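Local atomic coordinates of cleavage and polyadenylation specificity factor 100 KD subunit (PDB entry 2XR1), a protein that probably terminates transcription genome-wide as a homodimeric, zinc-dependent ribonuclease that cleaves nascent RNA where it leaves RNA polymerase. Residues Asp355-Asn369 with Gly582-Arg595. Numbering follows the deposited sequence.
Sequences DYKYEKTRLFDPAVN and GHSDRRQLMEYVKR. With ZN (zinc ion), chain E; ZN (zinc ion), chain F.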
loop_
_atom_site.group_PDB
_atom_site.type_symbol
_atom_site.label_atom_id
_atom_site.label_comp_id
_atom_site.label_asym_id
_atom_site.label_seq_id
_atom_site.Cartn_x
_atom_site.Cartn_y
_atom_site.Cartn_z
ATOM N N ASP B 355 11.806 -11.292 16.230
ATOM C CA ASP B 355 11.525 -11.988 17.464
ATOM C C ASP B 355 12.703 -11.669 18.412
ATOM O O ASP B 355 13.853 -11.628 17.967
ATOM C CB ASP B 355 11.392 -13.483 17.207
ATOM C CG ASP B 355 10.146 -13.861 16.345
ATOM O OD1 ASP B 355 9.372 -12.907 16.061
ATOM O OD2 ASP B 355 9.957 -15.081 15.970
ATOM N N TYR B 356 12.431 -11.389 19.686
ATOM C CA TYR B 356 13.468 -11.057 20.610
ATOM C C TYR B 356 13.168 -11.467 22.018
ATOM O O TYR B 356 12.009 -11.686 22.358
ATOM C CB TYR B 356 13.717 -9.568 20.605
ATOM C CG TYR B 356 12.604 -8.687 21.090
ATOM C CD1 TYR B 356 11.619 -8.220 20.208
ATOM C CD2 TYR B 356 12.583 -8.233 22.404
ATOM C CE1 TYR B 356 10.614 -7.373 20.656
ATOM C CE2 TYR B 356 11.607 -7.374 22.875
ATOM C CZ TYR B 356 10.612 -6.951 22.001
ATOM O OH TYR B 356 9.640 -6.091 22.444
ATOM N N LYS B 357 14.212 -11.529 22.850
ATOM C CA LYS B 357 14.065 -11.770 24.271
ATOM C C LYS B 357 14.917 -10.812 25.089
ATOM O O LYS B 357 16.145 -10.914 25.126
ATOM C CB LYS B 357 14.430 -13.212 24.624
ATOM C CG LYS B 357 14.111 -13.564 26.075
ATOM C CD LYS B 357 13.683 -15.037 26.254
ATOM C CE LYS B 357 13.419 -15.457 27.718
ATOM N NZ LYS B 357 12.079 -15.046 28.234
ATOM N N TYR B 358 14.229 -9.922 25.797
ATOM C CA TYR B 358 14.861 -8.931 26.647
ATOM C C TYR B 358 15.200 -9.505 27.972
ATOM O O TYR B 358 14.644 -9.115 28.952
ATOM C CB TYR B 358 13.927 -7.729 26.806
ATOM C CG TYR B 358 14.560 -6.496 27.401
ATOM C CD1 TYR B 358 15.826 -6.086 27.018
ATOM C CD2 TYR B 358 13.867 -5.708 28.319
ATOM C CE1 TYR B 358 16.396 -4.973 27.561
ATOM C CE2 TYR B 358 14.426 -4.573 28.851
ATOM C CZ TYR B 358 15.700 -4.220 28.465
ATOM O OH TYR B 358 16.297 -3.111 28.944
ATOM N N GLU B 359 16.116 -10.458 27.994
ATOM C CA GLU B 359 16.515 -11.128 29.225
ATOM C C GLU B 359 17.720 -11.956 28.915
ATOM O O GLU B 359 17.810 -12.471 27.855
ATOM C CB GLU B 359 15.422 -12.024 29.764
ATOM C CG GLU B 359 15.813 -12.684 31.102
ATOM C CD GLU B 359 14.916 -13.879 31.480
ATOM O OE1 GLU B 359 13.883 -14.113 30.784
ATOM O OE2 GLU B 359 15.235 -14.579 32.489
ATOM N N LYS B 360 18.671 -12.058 29.824
ATOM C CA LYS B 360 19.854 -12.904 29.602
ATOM C C LYS B 360 19.434 -14.352 29.788
ATOM O O LYS B 360 18.829 -14.678 30.778
ATOM C CB LYS B 360 20.976 -12.587 30.604
ATOM C CG LYS B 360 22.401 -12.970 30.080
ATOM C CD LYS B 360 23.163 -13.891 31.074
ATOM C CE LYS B 360 24.678 -13.693 31.004
ATOM N NZ LYS B 360 25.315 -14.085 32.286
ATOM N N THR B 361 19.787 -15.215 28.842
ATOM C CA THR B 361 19.381 -16.614 28.861
ATOM C C THR B 361 20.630 -17.475 28.916
ATOM O O THR B 361 21.735 -16.936 28.945
ATOM C CB THR B 361 18.508 -16.950 27.624
ATOM O OG1 THR B 361 19.237 -16.693 26.411
ATOM C CG2 THR B 361 17.201 -16.108 27.655
ATOM N N ARG B 362 20.483 -18.795 28.974
ATOM C CA ARG B 362 21.647 -19.641 29.009
ATOM C C ARG B 362 22.527 -19.456 27.774
ATOM O O ARG B 362 23.730 -19.606 27.868
ATOM C CB ARG B 362 21.271 -21.134 29.168
ATOM C CG ARG B 362 20.494 -21.490 30.429
ATOM C CD ARG B 362 21.201 -21.045 31.677
ATOM N NE ARG B 362 22.366 -21.871 31.840
ATOM C CZ ARG B 362 22.361 -23.026 32.489
ATOM N NH1 ARG B 362 21.243 -23.463 33.079
ATOM N NH2 ARG B 362 23.481 -23.741 32.573
ATOM N N LEU B 363 21.940 -19.159 26.621
ATOM C CA LEU B 363 22.688 -19.100 25.362
ATOM C C LEU B 363 23.072 -17.681 24.939
ATOM O O LEU B 363 24.160 -17.462 24.390
ATOM C CB LEU B 363 21.888 -19.734 24.215
ATOM C CG LEU B 363 21.724 -21.253 24.117
ATOM C CD1 LEU B 363 20.745 -21.526 23.012
ATOM C CD2 LEU B 363 23.015 -21.926 23.794
ATOM N N PHE B 364 22.187 -16.727 25.170
ATOM C CA PHE B 364 22.322 -15.403 24.559
ATOM C C PHE B 364 22.259 -14.231 25.542
ATOM O O PHE B 364 21.914 -14.405 26.713
ATOM C CB PHE B 364 21.226 -15.226 23.543
ATOM C CG PHE B 364 21.113 -16.367 22.578
ATOM C CD1 PHE B 364 22.166 -16.657 21.695
ATOM C CD2 PHE B 364 19.935 -17.139 22.522
ATOM C CE1 PHE B 364 22.041 -17.696 20.787
ATOM C CE2 PHE B 364 19.822 -18.194 21.622
ATOM C CZ PHE B 364 20.868 -18.467 20.751
ATOM N N ASP B 365 22.648 -13.058 25.063
ATOM C CA ASP B 365 22.556 -11.832 25.854
ATOM C C ASP B 365 21.198 -11.210 25.554
ATOM O O ASP B 365 20.545 -11.592 24.599
ATOM C CB ASP B 365 23.664 -10.855 25.486
ATOM C CG ASP B 365 25.060 -11.391 25.781
ATOM O OD1 ASP B 365 25.401 -11.649 26.984
ATOM O OD2 ASP B 365 25.837 -11.528 24.775
ATOM N N PRO B 366 20.773 -10.246 26.374
ATOM C CA PRO B 366 19.460 -9.648 26.159
ATOM C C PRO B 366 19.376 -8.910 24.865
ATOM O O PRO B 366 20.381 -8.418 24.391
ATOM C CB PRO B 366 19.323 -8.624 27.309
ATOM C CG PRO B 366 20.449 -8.894 28.300
ATOM C CD PRO B 366 21.476 -9.730 27.588
ATOM N N ALA B 367 18.183 -8.859 24.290
ATOM C CA ALA B 367 17.902 -8.054 23.138
ATOM C C ALA B 367 18.426 -6.652 23.415
ATOM O O ALA B 367 18.408 -6.204 24.573
ATOM C CB ALA B 367 16.375 -8.053 22.878
ATOM N N VAL B 368 18.882 -5.967 22.378
ATOM C CA VAL B 368 19.418 -4.612 22.495
ATOM C C VAL B 368 18.301 -3.588 22.252
ATOM O O VAL B 368 17.508 -3.699 21.313
ATOM C CB VAL B 368 20.623 -4.365 21.496
ATOM C CG1 VAL B 368 20.844 -2.834 21.211
ATOM C CG2 VAL B 368 21.847 -5.046 21.999
ATOM N N ASN B 369 18.244 -2.578 23.107
ATOM C CA ASN B 369 17.345 -1.448 22.914
ATOM C C ASN B 369 18.008 -0.073 23.099
ATOM O O ASN B 369 17.340 0.875 23.461
ATOM C CB ASN B 369 16.119 -1.613 23.795
ATOM C CG ASN B 369 16.421 -1.563 25.249
ATOM O OD1 ASN B 369 17.601 -1.523 25.694
ATOM N ND2 ASN B 369 15.325 -1.551 26.054
ATOM N N GLY B 582 12.095 -18.689 23.910
ATOM C CA GLY B 582 13.033 -17.704 23.361
ATOM C C GLY B 582 12.404 -16.351 23.023
ATOM O O GLY B 582 13.015 -15.549 22.322
ATOM N N HIS B 583 11.189 -16.101 23.523
ATOM C CA HIS B 583 10.542 -14.790 23.445
ATOM C C HIS B 583 10.414 -14.083 24.781
ATOM O O HIS B 583 10.278 -14.696 25.848
ATOM C CB HIS B 583 9.133 -14.945 22.938
ATOM C CG HIS B 583 9.033 -15.430 21.520
ATOM N ND1 HIS B 583 9.105 -14.579 20.433
ATOM C CD2 HIS B 583 8.797 -16.671 21.025
ATOM C CE1 HIS B 583 8.915 -15.286 19.336
ATOM N NE2 HIS B 583 8.712 -16.550 19.669
ATOM N N SER B 584 10.423 -12.769 24.707
ATOM C CA SER B 584 10.119 -11.926 25.813
ATOM C C SER B 584 8.712 -12.201 26.262
ATOM O O SER B 584 7.819 -12.225 25.448
ATOM C CB SER B 584 10.204 -10.463 25.367
ATOM O OG SER B 584 11.521 -10.088 25.158
ATOM N N ASP B 585 8.497 -12.383 27.557
ATOM C CA ASP B 585 7.135 -12.496 28.071
ATOM C C ASP B 585 6.491 -11.096 28.119
ATOM O O ASP B 585 7.074 -10.128 27.621
ATOM C CB ASP B 585 7.118 -13.206 29.430
ATOM C CG ASP B 585 7.569 -12.315 30.611
ATOM O OD1 ASP B 585 8.032 -11.165 30.381
ATOM O OD2 ASP B 585 7.459 -12.776 31.793
ATOM N N ARG B 586 5.294 -10.997 28.686
ATOM C CA ARG B 586 4.577 -9.724 28.691
ATOM C C ARG B 586 5.384 -8.645 29.402
ATOM O O ARG B 586 5.573 -7.589 28.868
ATOM C CB ARG B 586 3.192 -9.890 29.313
ATOM C CG ARG B 586 2.557 -8.623 29.791
ATOM C CD ARG B 586 1.942 -7.790 28.665
ATOM N NE ARG B 586 1.184 -6.718 29.281
ATOM C CZ ARG B 586 0.180 -6.045 28.739
ATOM N NH1 ARG B 586 -0.259 -6.291 27.516
ATOM N NH2 ARG B 586 -0.408 -5.112 29.468
ATOM N N ARG B 587 5.887 -8.943 30.590
ATOM C CA ARG B 587 6.728 -8.011 31.332
ATOM C C ARG B 587 7.922 -7.535 30.471
ATOM O O ARG B 587 8.224 -6.364 30.362
ATOM C CB ARG B 587 7.248 -8.645 32.610
ATOM C CG ARG B 587 7.669 -7.615 33.665
ATOM C CD ARG B 587 8.451 -8.239 34.829
ATOM N NE ARG B 587 9.887 -8.315 34.518
ATOM C CZ ARG B 587 10.554 -9.433 34.179
ATOM N NH1 ARG B 587 9.936 -10.632 34.127
ATOM N NH2 ARG B 587 11.856 -9.366 33.906
ATOM N N GLN B 588 8.572 -8.473 29.819
ATOM C CA GLN B 588 9.791 -8.170 29.087
ATOM C C GLN B 588 9.522 -7.335 27.854
ATOM O O GLN B 588 10.355 -6.502 27.487
ATOM C CB GLN B 588 10.523 -9.469 28.755
ATOM C CG GLN B 588 11.228 -9.998 29.992
ATOM C CD GLN B 588 11.466 -11.497 29.974
ATOM O OE1 GLN B 588 11.094 -12.197 29.008
ATOM N NE2 GLN B 588 12.080 -12.011 31.050
ATOM N N LEU B 589 8.388 -7.574 27.196
ATOM C CA LEU B 589 7.987 -6.751 26.066
ATOM C C LEU B 589 7.850 -5.304 26.537
ATOM O O LEU B 589 8.364 -4.370 25.914
ATOM C CB LEU B 589 6.682 -7.256 25.467
ATOM C CG LEU B 589 6.856 -8.610 24.737
ATOM C CD1 LEU B 589 5.531 -9.327 24.423
ATOM C CD2 LEU B 589 7.648 -8.379 23.475
ATOM N N MET B 590 7.173 -5.119 27.658
ATOM C CA MET B 590 6.944 -3.786 28.176
ATOM C C MET B 590 8.235 -3.130 28.626
ATOM O O MET B 590 8.422 -1.949 28.416
ATOM C CB MET B 590 5.948 -3.814 29.343
ATOM C CG MET B 590 4.510 -4.063 28.872
ATOM S SD MET B 590 3.677 -2.556 28.203
ATOM C CE MET B 590 2.878 -1.930 29.697
ATOM N N GLU B 591 9.134 -3.898 29.226
ATOM C CA GLU B 591 10.385 -3.359 29.723
ATOM C C GLU B 591 11.262 -2.925 28.529
ATOM O O GLU B 591 11.879 -1.861 28.574
ATOM C CB GLU B 591 11.090 -4.370 30.651
ATOM C CG GLU B 591 10.419 -4.583 32.036
ATOM C CD GLU B 591 11.028 -5.780 32.900
ATOM O OE1 GLU B 591 11.573 -6.774 32.296
ATOM O OE2 GLU B 591 10.963 -5.716 34.201
ATOM N N TYR B 592 11.239 -3.706 27.452
ATOM C CA TYR B 592 12.026 -3.421 26.250
ATOM C C TYR B 592 11.754 -2.041 25.673
ATOM O O TYR B 592 12.691 -1.314 25.334
ATOM C CB TYR B 592 11.737 -4.424 25.150
ATOM C CG TYR B 592 12.627 -4.266 23.932
ATOM C CD1 TYR B 592 13.923 -4.739 23.942
ATOM C CD2 TYR B 592 12.154 -3.695 22.772
ATOM C CE1 TYR B 592 14.741 -4.643 22.856
ATOM C CE2 TYR B 592 12.976 -3.557 21.670
ATOM C CZ TYR B 592 14.288 -4.045 21.735
ATOM O OH TYR B 592 15.147 -3.913 20.660
ATOM N N VAL B 593 10.471 -1.718 25.531
ATOM C CA VAL B 593 10.053 -0.417 25.023
ATOM C C VAL B 593 10.271 0.633 26.070
ATOM O O VAL B 593 10.852 1.657 25.792
ATOM C CB VAL B 593 8.582 -0.399 24.586
ATOM C CG1 VAL B 593 8.258 0.899 23.863
ATOM C CG2 VAL B 593 8.312 -1.517 23.660
ATOM N N LYS B 594 9.833 0.362 27.291
ATOM C CA LYS B 594 9.958 1.331 28.421
ATOM C C LYS B 594 11.391 1.846 28.639
ATOM O O LYS B 594 11.613 3.018 28.918
ATOM C CB LYS B 594 9.475 0.675 29.732
ATOM C CG LYS B 594 9.553 1.592 30.942
ATOM C CD LYS B 594 8.767 1.124 32.171
ATOM C CE LYS B 594 8.666 2.303 33.158
ATOM N NZ LYS B 594 7.630 2.216 34.276
ATOM N N ARG B 595 12.342 0.931 28.565
ATOM C CA ARG B 595 13.750 1.230 28.807
ATOM C C ARG B 595 14.540 1.565 27.504
ATOM O O ARG B 595 15.737 1.877 27.567
ATOM C CB ARG B 595 14.414 0.048 29.498
ATOM C CG ARG B 595 14.477 0.186 30.924
ATOM C CD ARG B 595 13.497 -0.625 31.670
ATOM N NE ARG B 595 13.950 -1.985 31.883
ATOM C CZ ARG B 595 13.589 -2.747 32.920
ATOM N NH1 ARG B 595 12.825 -2.273 33.885
ATOM N NH2 ARG B 595 13.995 -4.013 32.993
HETATM ZN ZN ZN E . 11.354 -16.935 15.779
HETATM ZN ZN ZN F . 8.535 -15.860 14.631
#
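Ser584 and the backbone of Tyr356-Tyr358 hold each other through the backbone N and the hydroxyl of the serine. Ser584 N donates to Tyr356 O (3.0 Å), while Ser584 OG gives a longer bond to the same oxygen from above the carbonyl plane and accepts from Tyr358 N at 2.8 Å, a nearly straight bond (164°). Beside this pairing, Lys357 bends at chi2 and chi4, which brings NZ to His583 O and, on a lone pair, to Gln588 OE1 (3.1 Å); the ammonium has its strongest polar partner in Gln390, outside the two segments. The Gln588 amide is held at both ends: OE1 also takes Asp585 N, and NE2 meets Glu359 OE1 from above the carboxylate plane at 2.8 Å. Gln588 N in turn donates to Asp585 OD1 at the N-cap of helix 586-594, which with the bond from Asp585 N makes a capping box.

The two segments come from the N- and C-terminal parts of a metallo-beta-lactamase domain, which in this beta-CASP nuclease are separated in sequence by the beta-CASP insert. Their contact begins at the metal site: Asp355 OD2 bridges both zinc ions, whose other ligands are His245, His247, His332, Asp249, His250 and His607. His583, which turns its CE1 edge to that carboxylate, has its main polar partner in Glu380.

Farther along, Tyr592 lies between Tyr356 CE2 over one ring face and Asn369 CB over the opposite one. A chi1 of -174°, which sets CG opposite the backbone N, carries the ring between them and brings OH to Val368 O; its edge points at the face of Tyr358, the planes 83° apart. Asn369 ND2 returns a bond to Tyr592 O (2.7 Å), lying in the carbonyl plane. Leu589 CD2 packs against Tyr356 CZ at 3.6 Å, near the hydroxyl that pairs with Ser379.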